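Local coordinates for A rubisco-like protein (Burkholderia fungorum, PDB 3NWR) that probably acts as a lyase on a rubisco large-chain fold, as a rubisco-like protein whose exact reaction is left open, at residues Ala31-Met34 and Ala35-Ser39; Asp238-Asp241 and Ala242-His246; Ile270-Leu273 and Arg274-Thr277. All coordinates share one frame; numbering follows the deposited sequence.

Interaction 1 (Ala31-Met34 and Ala35-Ser39)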
loop_
_atom_site.group_PDB
_atom_site.type_symbol
_atom_site.label_atom_id
_atom_site.label_comp_id
_atom_site.label_asym_id
_atom_site.label_seq_id
_atom_site.Cartn_x
_atom_site.Cartn_y
_atom_site.Cartn_z
ATOM N N ALA A 31 16.270 -17.758 -4.315
ATOM C CA ALA A 31 15.687 -17.139 -5.502
ATOM C C ALA A 31 14.671 -18.074 -6.145
ATOM O O ALA A 31 13.616 -17.640 -6.607
ATOM C CB ALA A 31 16.785 -16.756 -6.500
ATOM N N ASP A 32 14.961 -19.370 -6.174
ATOM C CA ASP A 32 14.006 -20.279 -6.787
ATOM C C ASP A 32 12.791 -20.539 -5.892
ATOM O O ASP A 32 11.690 -20.779 -6.388
ATOM C CB ASP A 32 14.653 -21.588 -7.227
ATOM C CG ASP A 32 13.742 -22.394 -8.133
ATOM O OD1 ASP A 32 13.450 -21.927 -9.259
ATOM O OD2 ASP A 32 13.308 -23.481 -7.710
ATOM N N VAL A 33 12.989 -20.492 -4.576
ATOM C CA VAL A 33 11.859 -20.500 -3.656
ATOM C C VAL A 33 10.933 -19.326 -3.995
ATOM O O VAL A 33 9.721 -19.498 -4.114
ATOM C CB VAL A 33 12.304 -20.404 -2.191
ATOM C CG1 VAL A 33 11.116 -20.053 -1.298
ATOM C CG2 VAL A 33 12.939 -21.715 -1.743
ATOM N N MET A 34 11.515 -18.142 -4.171
ATOM C CA MET A 34 10.738 -16.966 -4.564
ATOM C C MET A 34 9.983 -17.187 -5.867
ATOM O O MET A 34 8.786 -16.905 -5.966
ATOM C CB MET A 34 11.649 -15.742 -4.694
ATOM C CG MET A 34 12.348 -15.389 -3.411
ATOM S SD MET A 34 13.544 -14.058 -3.648
ATOM C CE MET A 34 12.415 -12.775 -4.211
ATOM N N ALA A 35 10.684 -17.697 -6.875
ATOM C CA ALA A 35 10.078 -17.945 -8.177
ATOM C C ALA A 35 8.911 -18.921 -8.062
ATOM O O ALA A 35 7.843 -18.709 -8.651
ATOM C CB ALA A 35 11.126 -18.481 -9.150
ATOM N N GLY A 36 9.112 -19.988 -7.298
ATOM C CA GLY A 36 8.094 -21.010 -7.145
ATOM C C GLY A 36 6.893 -20.511 -6.372
ATOM O O GLY A 36 5.746 -20.730 -6.773
ATOM N N GLU A 37 7.154 -19.834 -5.260
ATOM C CA GLU A 37 6.072 -19.363 -4.404
ATOM C C GLU A 37 5.174 -18.354 -5.105
ATOM O O GLU A 37 3.970 -18.318 -4.854
ATOM C CB GLU A 37 6.628 -18.770 -3.111
ATOM C CG GLU A 37 7.164 -19.828 -2.173
ATOM C CD GLU A 37 6.078 -20.797 -1.754
ATOM O OE1 GLU A 37 5.135 -20.353 -1.061
ATOM O OE2 GLU A 37 6.155 -21.987 -2.134
ATOM N N GLN A 38 5.757 -17.551 -5.991
ATOM C CA GLN A 38 5.004 -16.508 -6.688
ATOM C C GLN A 38 4.411 -17.006 -8.001
ATOM O O GLN A 38 3.843 -16.228 -8.770
ATOM C CB GLN A 38 5.880 -15.282 -6.937
ATOM C CG GLN A 38 6.396 -14.616 -5.661
ATOM C CD GLN A 38 5.300 -14.361 -4.639
ATOM O OE1 GLN A 38 5.223 -15.041 -3.611
ATOM N NE2 GLN A 38 4.449 -13.380 -4.914
ATOM N N SER A 39 4.544 -18.301 -8.252
ATOM C CA SER A 39 3.929 -18.909 -9.422
ATOM C C SER A 39 3.375 -20.287 -9.075
ATOM O O SER A 39 2.578 -20.407 -8.147
ATOM C CB SER A 39 4.889 -18.935 -10.619
ATOM O OG SER A 39 6.025 -19.747 -10.376
#
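Glu37 lays its CG beside the Val33 side chain one helical turn earlier, CG to Val33 CG1 4.1 Å, the two groups running side by side and pointing the same way. The same Glu37 CG also sits 3.2 Å from Val33 O. Its chi1 (-73°) brings CG back over Val33 O, and the bend at chi2 (-61°) turns the carboxylate away from Val33 again. One residue on, Gln38 CG comes 3.3 Å from Met34 O. The Ala35 methyl stands 3.6 Å from Asp32 O. Four successive i to i+4 backbone bonds tie the stretch together, from Ala35 N to Ala31 O at 2.9 Å through to Gln38 N to Met34 O at 3.1 Å. Gln38 then leaves helical angles; Ser39 N pairs with Gly36 O, and Ser39 OG donates to Ala35 O at 2.7 Å, taking the place that its own N would fill in a continuing helix. Beyond the stretch, Gln38 NE2 donates to Thr113 O, the Asp32 carboxylate forms a salt bridge to Arg58, and Ser39 OG also pairs with Ala59 N. Ala31, Met34, Ala35 and Gln38 rest on strand 89-99 of the four-stranded antiparallel sheet, through Ile94, Leu96 and Phe98, and Gln38 packs on Val199 of the second subunit. The chemistry thus divides between an apolar side set against the sheet, where the Gln38 amide is satisfied by a main-chain carbonyl, and an outer side carrying the Glu37 carboxylate, with a serine hydroxyl satisfying one of the last carbonyls of helix 27-37.

Interaction 2 (Asp238-Asp241 and Ala242-His246)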
loop_
_atom_site.group_PDB
_atom_site.type_symbol
_atom_site.label_atom_id
_atom_site.label_comp_id
_atom_site.label_asym_id
_atom_site.label_seq_id
_atom_site.Cartn_x
_atom_site.Cartn_y
_atom_site.Cartn_z
ATOM N N ASP A 238 -10.908 9.491 -1.759
ATOM C CA ASP A 238 -12.116 9.061 -1.054
ATOM C C ASP A 238 -12.436 7.643 -1.492
ATOM O O ASP A 238 -11.757 7.060 -2.344
ATOM C CB ASP A 238 -13.300 9.968 -1.431
ATOM C CG ASP A 238 -14.315 10.142 -0.309
ATOM O OD1 ASP A 238 -14.493 9.236 0.529
ATOM O OD2 ASP A 238 -14.968 11.207 -0.286
ATOM N N ASP A 239 -13.489 7.092 -0.909
ATOM C CA ASP A 239 -14.113 5.898 -1.430
ATOM C C ASP A 239 -14.285 6.026 -2.954
ATOM O O ASP A 239 -14.509 7.131 -3.458
ATOM C CB ASP A 239 -15.454 5.771 -0.720
ATOM C CG ASP A 239 -16.404 4.897 -1.440
ATOM O OD1 ASP A 239 -16.319 3.669 -1.229
ATOM O OD2 ASP A 239 -17.236 5.444 -2.197
ATOM N N LEU A 240 -14.151 4.929 -3.699
ATOM C CA LEU A 240 -14.133 5.027 -5.168
ATOM C C LEU A 240 -15.387 5.674 -5.762
ATOM O O LEU A 240 -15.280 6.578 -6.590
ATOM C CB LEU A 240 -13.881 3.663 -5.826
ATOM C CG LEU A 240 -13.797 3.575 -7.361
ATOM C CD1 LEU A 240 -15.179 3.561 -8.044
ATOM C CD2 LEU A 240 -12.896 4.667 -7.951
ATOM N N ASP A 241 -16.568 5.225 -5.349
ATOM C CA ASP A 241 -17.790 5.817 -5.890
ATOM C C ASP A 241 -17.809 7.318 -5.615
ATOM O O ASP A 241 -18.190 8.114 -6.481
ATOM C CB ASP A 241 -19.038 5.161 -5.299
ATOM C CG ASP A 241 -19.218 3.725 -5.745
ATOM O OD1 ASP A 241 -18.662 3.322 -6.777
ATOM O OD2 ASP A 241 -19.951 2.986 -5.056
ATOM N N ALA A 242 -17.409 7.704 -4.407
ATOM C CA ALA A 242 -17.355 9.114 -4.044
ATOM C C ALA A 242 -16.339 9.868 -4.892
ATOM O O ALA A 242 -16.618 10.978 -5.355
ATOM C CB ALA A 242 -17.055 9.286 -2.561
ATOM N N MET A 243 -15.168 9.271 -5.109
ATOM C CA MET A 243 -14.158 9.903 -5.963
ATOM C C MET A 243 -14.671 10.208 -7.351
ATOM O O MET A 243 -14.345 11.252 -7.919
ATOM C CB MET A 243 -12.889 9.058 -6.086
ATOM C CG MET A 243 -12.009 9.119 -4.873
ATOM S SD MET A 243 -10.275 8.754 -5.281
ATOM C CE MET A 243 -10.427 7.041 -5.713
ATOM N N ARG A 244 -15.443 9.288 -7.921
ATOM C CA ARG A 244 -16.018 9.530 -9.237
ATOM C C ARG A 244 -16.977 10.709 -9.203
ATOM O O ARG A 244 -16.971 11.538 -10.116
ATOM C CB ARG A 244 -16.721 8.280 -9.785
ATOM C CG ARG A 244 -15.758 7.285 -10.442
ATOM C CD ARG A 244 -16.465 6.015 -10.903
ATOM N NE ARG A 244 -15.669 5.295 -11.899
ATOM C CZ ARG A 244 -15.760 3.991 -12.144
ATOM N NH1 ARG A 244 -16.606 3.235 -11.450
ATOM N NH2 ARG A 244 -14.998 3.437 -13.078
ATOM N N ARG A 245 -17.795 10.794 -8.156
ATOM C CA ARG A 245 -18.685 11.948 -8.006
ATOM C C ARG A 245 -17.872 13.234 -7.879
ATOM O O ARG A 245 -18.222 14.252 -8.478
ATOM C CB ARG A 245 -19.623 11.779 -6.807
ATOM C CG ARG A 245 -20.651 10.673 -7.005
ATOM C CD ARG A 245 -21.714 10.666 -5.909
ATOM N NE ARG A 245 -21.175 10.420 -4.572
ATOM C CZ ARG A 245 -21.021 9.215 -4.022
ATOM N NH1 ARG A 245 -21.352 8.117 -4.693
ATOM N NH2 ARG A 245 -20.532 9.108 -2.793
ATOM N N HIS A 246 -16.797 13.196 -7.094
ATOM C CA HIS A 246 -15.956 14.378 -6.928
ATOM C C HIS A 246 -15.336 14.800 -8.258
ATOM O O HIS A 246 -15.262 15.983 -8.566
ATOM C CB HIS A 246 -14.812 14.133 -5.937
ATOM C CG HIS A 246 -15.243 13.734 -4.559
ATOM N ND1 HIS A 246 -16.463 14.083 -4.011
ATOM C CD2 HIS A 246 -14.587 13.034 -3.603
ATOM C CE1 HIS A 246 -16.542 13.598 -2.784
ATOM N NE2 HIS A 246 -15.416 12.961 -2.511
HETATM O O HOH W 1 -19.578 6.729 -1.506
HETATM O O HOH W 2 -18.714 4.030 -9.396
#
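The His246 ring takes Ala242 O over the centre of one face, 3.2 Å above its plane, and meets Asp238 OD2 at its edge. In that edge contact His246 NE2 donates to Asp238 OD2 over 2.9 Å, nearly straight at 164°, reaching the oxygen on its anti side with the carboxylate and ring planes 34° apart. The other Asp238 oxygen, OD1, accepts from Asp239 N, so both ends of the carboxylate are gripped; OD2 also binds a glycerol, probably from the crystallisation liquor. The Arg245 guanidinium has Asp241 O and Ala242 CA over one face, both offset toward the rim, while a water in its plane joins Arg245 NH2 to Asp239 OD2. A bend at chi3 (-62°) folds this arginine back over the first turn. Asp239 is the N-cap of the helix: its OD2 accepts from Ala242 N at 3.2 Å. A second water lies at the edge of the Arg244 guanidinium, linking Arg244 NH1 to Asp241 OD1, and Leu240 CD1 approaches NH1 of that arginine obliquely at 3.7 Å. Met243 curls beside Asp238, its CG 3.3 Å from Asp238 O, and its CE reaches Leu240 CD2 at 4.1 Å. Across the dimer interface Asp239 pairs with Ser272 and Arg275 of the second subunit, and Asp241 with Arg244 and Arg275 of that subunit; Arg244 of this chain makes the reciprocal salt bridge to Asp241 of the second subunit. The whole turn opens helix 240-252, the connection between parallel strands 233-235 and 257-261 in a beta-alpha-beta unit of the TIM-barrel catalytic domain, beside helix 267-276 of the same chain.

Interaction 3 (Ile270-Leu273 and Arg274-Thr277); sequences IQSL and RRTT
With chi1 at -75° and a bend at chi3, Arg275 doubles back over the preceding turn, and the extended Gln271 chain, CG opposite its backbone N (chi1 -177°), runs out to meet it. The Arg275 guanidinium thereby lies with one face over Ser272 CA, which is 3.6 Å above the plane and offset toward the rim, and its NH1 comes 3.8 Å from Gln271 CG. The amide and guanidinium planes are turned 67° apart; a water accepting from both Gln271 NE2 and Arg275 NH1 bridges them. Arg275 also forms salt bridges with Asp239 and Asp241 of the second subunit, and Ser272 OG bonds to Asp239 and Asp241 N there. Arg274 bends at chi2 and chi3 and donates through NH2 to Thr277 O at 3.0 Å, in the guanidinium plane; its other partners include Leu279 O and Asp314. As the helix runs out its bonds change character. Arg274 N to Ile270 O is 2.8 Å, whereas Arg275 N makes only weak bonds. Leu273 O accepts from both Thr277 N and Thr276 N, each at 3.1 Å, the first almost in line with the carbonyl and the second from above its plane. A carbonyl shared by two amides, with weak bonds just before it, is common in the last turn of a helix, as here near the end of helix 267-276, which leads into strand 280-284 of the TIM-barrel domain.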
loop_
_atom_site.group_PDB
_atom_site.type_symbol
_atom_site.label_atom_id
_atom_site.label_comp_id
_atom_site.label_asym_id
_atom_site.label_seq_id
_atom_site.Cartn_x
_atom_site.Cartn_y
_atom_site.Cartn_z
ATOM N N ILE A 270 -7.851 3.412 -8.716
ATOM C CA ILE A 270 -7.308 4.410 -9.629
ATOM C C ILE A 270 -7.496 4.027 -11.094
ATOM O O ILE A 270 -7.824 4.887 -11.921
ATOM C CB ILE A 270 -5.839 4.744 -9.309
ATOM C CG1 ILE A 270 -5.713 5.338 -7.898
ATOM C CG2 ILE A 270 -5.263 5.686 -10.370
ATOM C CD1 ILE A 270 -6.521 6.612 -7.640
ATOM N N GLN A 271 -7.315 2.752 -11.427
ATOM C CA GLN A 271 -7.518 2.335 -12.811
ATOM C C GLN A 271 -8.969 2.584 -13.228
ATOM O O GLN A 271 -9.232 3.060 -14.337
ATOM C CB GLN A 271 -7.105 0.876 -13.038
ATOM C CG GLN A 271 -7.248 0.480 -14.498
ATOM C CD GLN A 271 -6.712 -0.895 -14.826
ATOM O OE1 GLN A 271 -6.198 -1.613 -13.963
ATOM N NE2 GLN A 271 -6.824 -1.268 -16.092
ATOM N N SER A 272 -9.911 2.303 -12.331
ATOM C CA SER A 272 -11.314 2.545 -12.645
ATOM C C SER A 272 -11.604 4.043 -12.788
ATOM O O SER A 272 -12.291 4.456 -13.719
ATOM C CB SER A 272 -12.226 1.908 -11.596
ATOM O OG SER A 272 -12.220 0.498 -11.743
ATOM N N LEU A 273 -11.062 4.851 -11.882
ATOM C CA LEU A 273 -11.247 6.299 -11.940
ATOM C C LEU A 273 -10.689 6.840 -13.245
ATOM O O LEU A 273 -11.287 7.708 -13.870
ATOM C CB LEU A 273 -10.547 6.976 -10.768
ATOM C CG LEU A 273 -10.506 8.505 -10.780
ATOM C CD1 LEU A 273 -11.929 9.082 -10.684
ATOM C CD2 LEU A 273 -9.642 8.988 -9.628
ATOM N N ARG A 274 -9.530 6.328 -13.648
ATOM C CA ARG A 274 -8.876 6.774 -14.881
ATOM C C ARG A 274 -9.783 6.631 -16.089
ATOM O O ARG A 274 -9.763 7.483 -16.991
ATOM C CB ARG A 274 -7.598 5.968 -15.115
ATOM C CG ARG A 274 -7.022 6.066 -16.535
ATOM C CD ARG A 274 -6.196 7.350 -16.743
ATOM N NE ARG A 274 -7.024 8.554 -16.775
ATOM C CZ ARG A 274 -6.564 9.805 -16.827
ATOM N NH1 ARG A 274 -5.248 10.075 -16.853
ATOM N NH2 ARG A 274 -7.444 10.793 -16.870
ATOM N N ARG A 275 -10.563 5.555 -16.126
ATOM C CA ARG A 275 -11.419 5.301 -17.278
ATOM C C ARG A 275 -12.612 6.248 -17.364
ATOM O O ARG A 275 -13.172 6.444 -18.441
ATOM C CB ARG A 275 -11.908 3.854 -17.283
ATOM C CG ARG A 275 -10.857 2.841 -17.689
ATOM C CD ARG A 275 -11.526 1.529 -18.098
ATOM N NE ARG A 275 -12.417 1.067 -17.044
ATOM C CZ ARG A 275 -12.010 0.370 -15.990
ATOM N NH1 ARG A 275 -10.727 0.046 -15.866
ATOM N NH2 ARG A 275 -12.883 0.001 -15.066
ATOM N N THR A 276 -13.011 6.832 -16.242
ATOM C CA THR A 276 -14.213 7.669 -16.245
ATOM C C THR A 276 -13.964 9.178 -16.126
ATOM O O THR A 276 -14.897 9.965 -16.301
ATOM C CB THR A 276 -15.249 7.193 -15.197
ATOM O OG1 THR A 276 -14.639 7.134 -13.903
ATOM C CG2 THR A 276 -15.765 5.813 -15.562
ATOM N N THR A 277 -12.735 9.597 -15.837
ATOM C CA THR A 277 -12.453 11.033 -15.835
ATOM C C THR A 277 -11.505 11.468 -16.947
ATOM O O THR A 277 -10.471 10.836 -17.185
ATOM C CB THR A 277 -11.923 11.560 -14.492
ATOM O OG1 THR A 277 -11.802 12.991 -14.570
ATOM C CG2 THR A 277 -10.568 10.978 -14.186
HETATM O O HOH W 3 -8.597 -0.333 -18.030
#

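Interactions 2 and 3 are neighbours, their centres 10 Å apart. Arg244 joins them within the chain: its NE lies 2.9 Å from Thr276 OG1 and its NH2 3.0 Å from Ser272 O, the latter a weak bond. Between subunits, Arg275 and Ser272 meet Asp239 and Asp241 of the second subunit, so the two contacts form complementary parts of one dimer interface. Interaction 1 belongs to the N-terminal domain, with its centre about 37 Å from that of interaction 2 and 33 Å from that of interaction 3, yet it too reaches the second subunit. Lys195 is carboxylated, as is the metal-binding lysine of rubisco, and probably marks the active-site region; none of the contacts includes it.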